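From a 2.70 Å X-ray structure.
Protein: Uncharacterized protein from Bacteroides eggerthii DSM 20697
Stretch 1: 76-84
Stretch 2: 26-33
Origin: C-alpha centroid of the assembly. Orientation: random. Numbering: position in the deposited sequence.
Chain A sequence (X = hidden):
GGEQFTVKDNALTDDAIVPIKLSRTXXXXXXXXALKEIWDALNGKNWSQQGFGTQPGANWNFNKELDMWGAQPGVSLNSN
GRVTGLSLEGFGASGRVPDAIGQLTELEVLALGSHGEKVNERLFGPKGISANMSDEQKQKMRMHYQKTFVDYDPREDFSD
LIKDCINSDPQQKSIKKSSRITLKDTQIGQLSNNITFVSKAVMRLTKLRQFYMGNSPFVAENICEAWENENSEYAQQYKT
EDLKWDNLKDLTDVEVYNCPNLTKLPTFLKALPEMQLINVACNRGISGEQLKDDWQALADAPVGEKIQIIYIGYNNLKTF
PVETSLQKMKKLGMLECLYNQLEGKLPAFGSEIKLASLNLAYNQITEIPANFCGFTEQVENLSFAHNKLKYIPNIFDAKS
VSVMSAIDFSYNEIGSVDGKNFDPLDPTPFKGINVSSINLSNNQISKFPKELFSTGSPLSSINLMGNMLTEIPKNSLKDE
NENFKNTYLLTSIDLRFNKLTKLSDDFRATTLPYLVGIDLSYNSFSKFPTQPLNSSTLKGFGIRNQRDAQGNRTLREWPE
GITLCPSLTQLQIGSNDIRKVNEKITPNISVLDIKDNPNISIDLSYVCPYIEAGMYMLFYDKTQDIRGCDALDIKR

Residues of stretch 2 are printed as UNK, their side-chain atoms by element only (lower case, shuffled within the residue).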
# COMPACT_ATOMS: atom_id res chain seq x y z
N SER A 76 -16.69 18.22 -19.25
CA SER A 76 -16.31 19.58 -18.89
C SER A 76 -16.06 20.40 -20.16
O SER A 76 -15.48 19.91 -21.14
CB SER A 76 -15.07 19.59 -17.99
OG SER A 76 -13.86 19.32 -18.68
N LEU A 77 -16.50 21.65 -20.13
CA LEU A 77 -16.29 22.60 -21.22
C LEU A 77 -15.44 23.78 -20.75
O LEU A 77 -15.15 23.91 -19.56
CB LEU A 77 -17.64 23.12 -21.78
CG LEU A 77 -18.75 22.13 -22.04
CD1 LEU A 77 -19.96 22.84 -22.50
CD2 LEU A 77 -18.33 21.03 -23.05
N ASN A 78 -15.03 24.63 -21.69
CA ASN A 78 -14.35 25.87 -21.35
C ASN A 78 -15.32 27.04 -21.66
O ASN A 78 -16.47 26.80 -22.08
CB ASN A 78 -13.01 26.01 -22.06
CG ASN A 78 -13.02 26.05 -23.56
OD1 ASN A 78 -13.94 26.54 -24.20
ND2 ASN A 78 -11.92 25.62 -24.15
N SER A 79 -14.85 28.29 -21.48
CA SER A 79 -15.64 29.50 -21.70
C SER A 79 -16.13 29.63 -23.16
O SER A 79 -17.14 30.30 -23.41
CB SER A 79 -14.83 30.73 -21.32
OG SER A 79 -13.62 30.74 -22.04
N ASN A 80 -15.44 28.97 -24.11
CA ASN A 80 -15.83 29.02 -25.51
C ASN A 80 -16.73 27.84 -25.89
O ASN A 80 -17.12 27.73 -27.06
CB ASN A 80 -14.60 29.07 -26.39
CG ASN A 80 -13.81 30.34 -26.20
OD1 ASN A 80 -12.66 30.30 -25.78
ND2 ASN A 80 -14.42 31.51 -26.47
N GLY A 81 -17.08 27.01 -24.89
CA GLY A 81 -17.94 25.84 -25.05
C GLY A 81 -17.27 24.63 -25.66
O GLY A 81 -17.96 23.72 -26.13
N ARG A 82 -15.92 24.60 -25.67
CA ARG A 82 -15.20 23.46 -26.22
C ARG A 82 -14.96 22.45 -25.12
O ARG A 82 -14.79 22.82 -23.95
CB ARG A 82 -13.91 23.87 -26.94
CG ARG A 82 -14.26 24.44 -28.31
CD ARG A 82 -13.14 24.34 -29.31
NE ARG A 82 -12.95 22.98 -29.80
CZ ARG A 82 -12.06 22.64 -30.73
NH1 ARG A 82 -11.28 23.57 -31.27
NH2 ARG A 82 -11.94 21.38 -31.12
N VAL A 83 -15.01 21.14 -25.50
CA VAL A 83 -14.87 19.98 -24.60
C VAL A 83 -13.43 19.91 -24.11
O VAL A 83 -12.53 19.79 -24.93
CB VAL A 83 -15.31 18.65 -25.28
CG1 VAL A 83 -15.12 17.48 -24.32
CG2 VAL A 83 -16.75 18.72 -25.76
N THR A 84 -13.23 19.98 -22.78
CA THR A 84 -11.88 19.94 -22.20
C THR A 84 -11.69 18.66 -21.38
O THR A 84 -10.55 18.30 -21.07
CB THR A 84 -11.59 21.20 -21.37
OG1 THR A 84 -12.39 21.25 -20.19
CG2 THR A 84 -11.73 22.48 -22.17
N UNK A 26 -19.08 26.46 -36.29
CA UNK A 26 -18.19 26.76 -35.16
C UNK A 26 -17.62 25.48 -34.54
O UNK A 26 -18.30 24.46 -34.51
c UNK A 26 -18.94 27.54 -34.11
N UNK A 27 -16.38 25.56 -34.01
CA UNK A 27 -15.64 24.40 -33.47
C UNK A 27 -16.34 23.75 -32.30
O UNK A 27 -16.42 22.52 -32.26
o UNK A 27 -13.15 22.56 -34.71
c UNK A 27 -13.25 24.91 -34.25
o UNK A 27 -13.08 23.95 -36.43
c UNK A 27 -14.21 24.77 -33.07
c UNK A 27 -13.15 23.72 -35.20
N UNK A 28 -16.89 24.55 -31.37
CA UNK A 28 -17.56 23.98 -30.21
C UNK A 28 -18.80 23.15 -30.66
O UNK A 28 -19.07 22.10 -30.09
c UNK A 28 -20.15 27.74 -30.75
c UNK A 28 -21.37 27.46 -30.17
c UNK A 28 -19.03 26.97 -30.42
c UNK A 28 -17.92 25.07 -29.19
o UNK A 28 -22.48 28.23 -30.47
c UNK A 28 -19.13 25.90 -29.54
c UNK A 28 -21.49 26.42 -29.26
c UNK A 28 -20.37 25.64 -28.96
N UNK A 29 -19.48 23.57 -31.75
CA UNK A 29 -20.60 22.83 -32.34
C UNK A 29 -20.06 21.49 -32.96
O UNK A 29 -20.64 20.42 -32.73
c UNK A 29 -22.02 24.96 -32.70
c UNK A 29 -22.34 22.93 -34.25
c UNK A 29 -21.35 23.72 -33.37
c UNK A 29 -23.29 24.72 -31.76
N UNK A 30 -18.93 21.56 -33.70
CA UNK A 30 -18.30 20.39 -34.32
C UNK A 30 -17.96 19.32 -33.24
O UNK A 30 -18.14 18.12 -33.48
n UNK A 30 -14.06 21.16 -37.16
c UNK A 30 -17.39 21.63 -36.39
c UNK A 30 -15.26 21.70 -37.89
c UNK A 30 -16.23 22.46 -37.00
c UNK A 30 -17.05 20.80 -35.12
N UNK A 31 -17.56 19.80 -32.02
CA UNK A 31 -17.23 18.98 -30.84
C UNK A 31 -18.41 18.20 -30.35
O UNK A 31 -18.26 17.08 -29.87
o UNK A 31 -14.60 20.09 -30.74
c UNK A 31 -15.28 20.31 -29.70
o UNK A 31 -14.84 20.92 -28.70
c UNK A 31 -16.74 19.87 -29.67
N UNK A 32 -19.58 18.85 -30.37
CA UNK A 32 -20.85 18.29 -29.91
C UNK A 32 -21.35 17.22 -30.89
O UNK A 32 -21.91 16.21 -30.47
o UNK A 32 -20.74 23.43 -25.87
c UNK A 32 -20.97 22.45 -26.80
c UNK A 32 -20.20 21.29 -26.85
c UNK A 32 -20.53 20.29 -27.76
c UNK A 32 -22.29 21.64 -28.63
c UNK A 32 -22.01 22.63 -27.69
c UNK A 32 -21.55 20.47 -28.70
c UNK A 32 -21.88 19.40 -29.72
N UNK A 33 -21.10 17.41 -32.20
CA UNK A 33 -21.46 16.40 -33.18
C UNK A 33 -20.57 15.17 -32.99
O UNK A 33 -21.03 14.04 -33.20
c UNK A 33 -21.81 18.78 -36.23
c UNK A 33 -21.36 16.94 -34.61
c UNK A 33 -23.67 17.93 -34.81
c UNK A 33 -22.18 18.20 -34.90
O HOH W 1 -12.60 20.00 -27.51

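Position 26 carries one side-chain carbon and nothing more. It lies out of reach of stretch 1. A lone CB means alanine. Ala-26 sits at the N-cap position, right before the helix that fills the rest of the stretch.

Position 27 has three side-chain carbons, the third carrying two oxygens. That is a carboxylate at the end of a two-carbon arm. Its CB lies over one face of the Arg-82 guanidinium, 3.6 Å from Arg-82 NH1. The residue is glutamate. Glu-27 OE1 is 4.0 Å from Arg-82 NH2, a long salt bridge. The oxygen stands well out of the guanidinium plane, so the attraction is one of charge and no N-H points at it.

Position 28 has one carbon, then a ring of six carbons bearing one oxygen; its CB lies 3.3 Å from Gly-81 O and 3.8 Å from Arg-82 CG. This is tyrosine. Tyr-28 points its CA-to-CB bond toward stretch 1, but the end of the side chain leads away. The backbones come close here, with Tyr-28 CA 4.7 Å from Arg-82 CA.

Position 29 has four carbons, forked at the first, with one arm two carbons long. Its CA-to-CB bond points away from stretch 1, and it touches nothing there. That pattern is isoleucine.

Position 30 has four carbons in a row ending in nitrogen, and does not touch stretch 1. This is lysine. Lys-30 NZ forms a salt bridge with Glu-27 OE1 at 3.0 Å, one turn back along the helix.

Position 31 has two carbons, the second carrying two oxygens. One oxygen faces the Arg-82 guanidinium, and the other accepts from the backbone of Val-83. The short carboxylate is aspartate. Asp-31 OD1 accepts a hydrogen bond from Arg-82 NH2 at 3.0 Å, and Asp-31 OD2 accepts one from Arg-82 NE, also at 3.0 Å. Val-83 N donates to Asp-31 OD2 at 3.2 Å. Water 1 donates to both Asp-31 OD2 and Val-83 O.

Position 32 has one carbon and a six-carbon ring bearing one oxygen. The oxygen reaches Gly-81 O. This is a second tyrosine. Tyr-32 OH donates a weak hydrogen bond to Gly-81 O at 2.8 Å. Leu-77 CD2 and Val-83 CG2 lie at the ring edge, 4.2 and 4.4 Å from Tyr-32 CE1.

Position 33 has four carbons, forked at the second, and is out of reach of stretch 1. This is leucine, Leu-33.

The contact is centred on Asp-31. Its carboxylate meets the edge of the Arg-82 guanidinium and also takes the Val-83 amide, so it binds both side chain and backbone. Asn-78 to Gly-81 form a type I turn, and Asn-78 OD1 accepts from Arg-82 N at 3.1 Å. At Gly-81 the positive phi favours glycine. An ideal CB there would crowd Tyr-32 OH at 3.2 Å and Tyr-28 CD2 at 3.3 Å. The missing side chain leaves room for both tyrosines.

Stretch 2, residues 26-33: AEYIKDYL
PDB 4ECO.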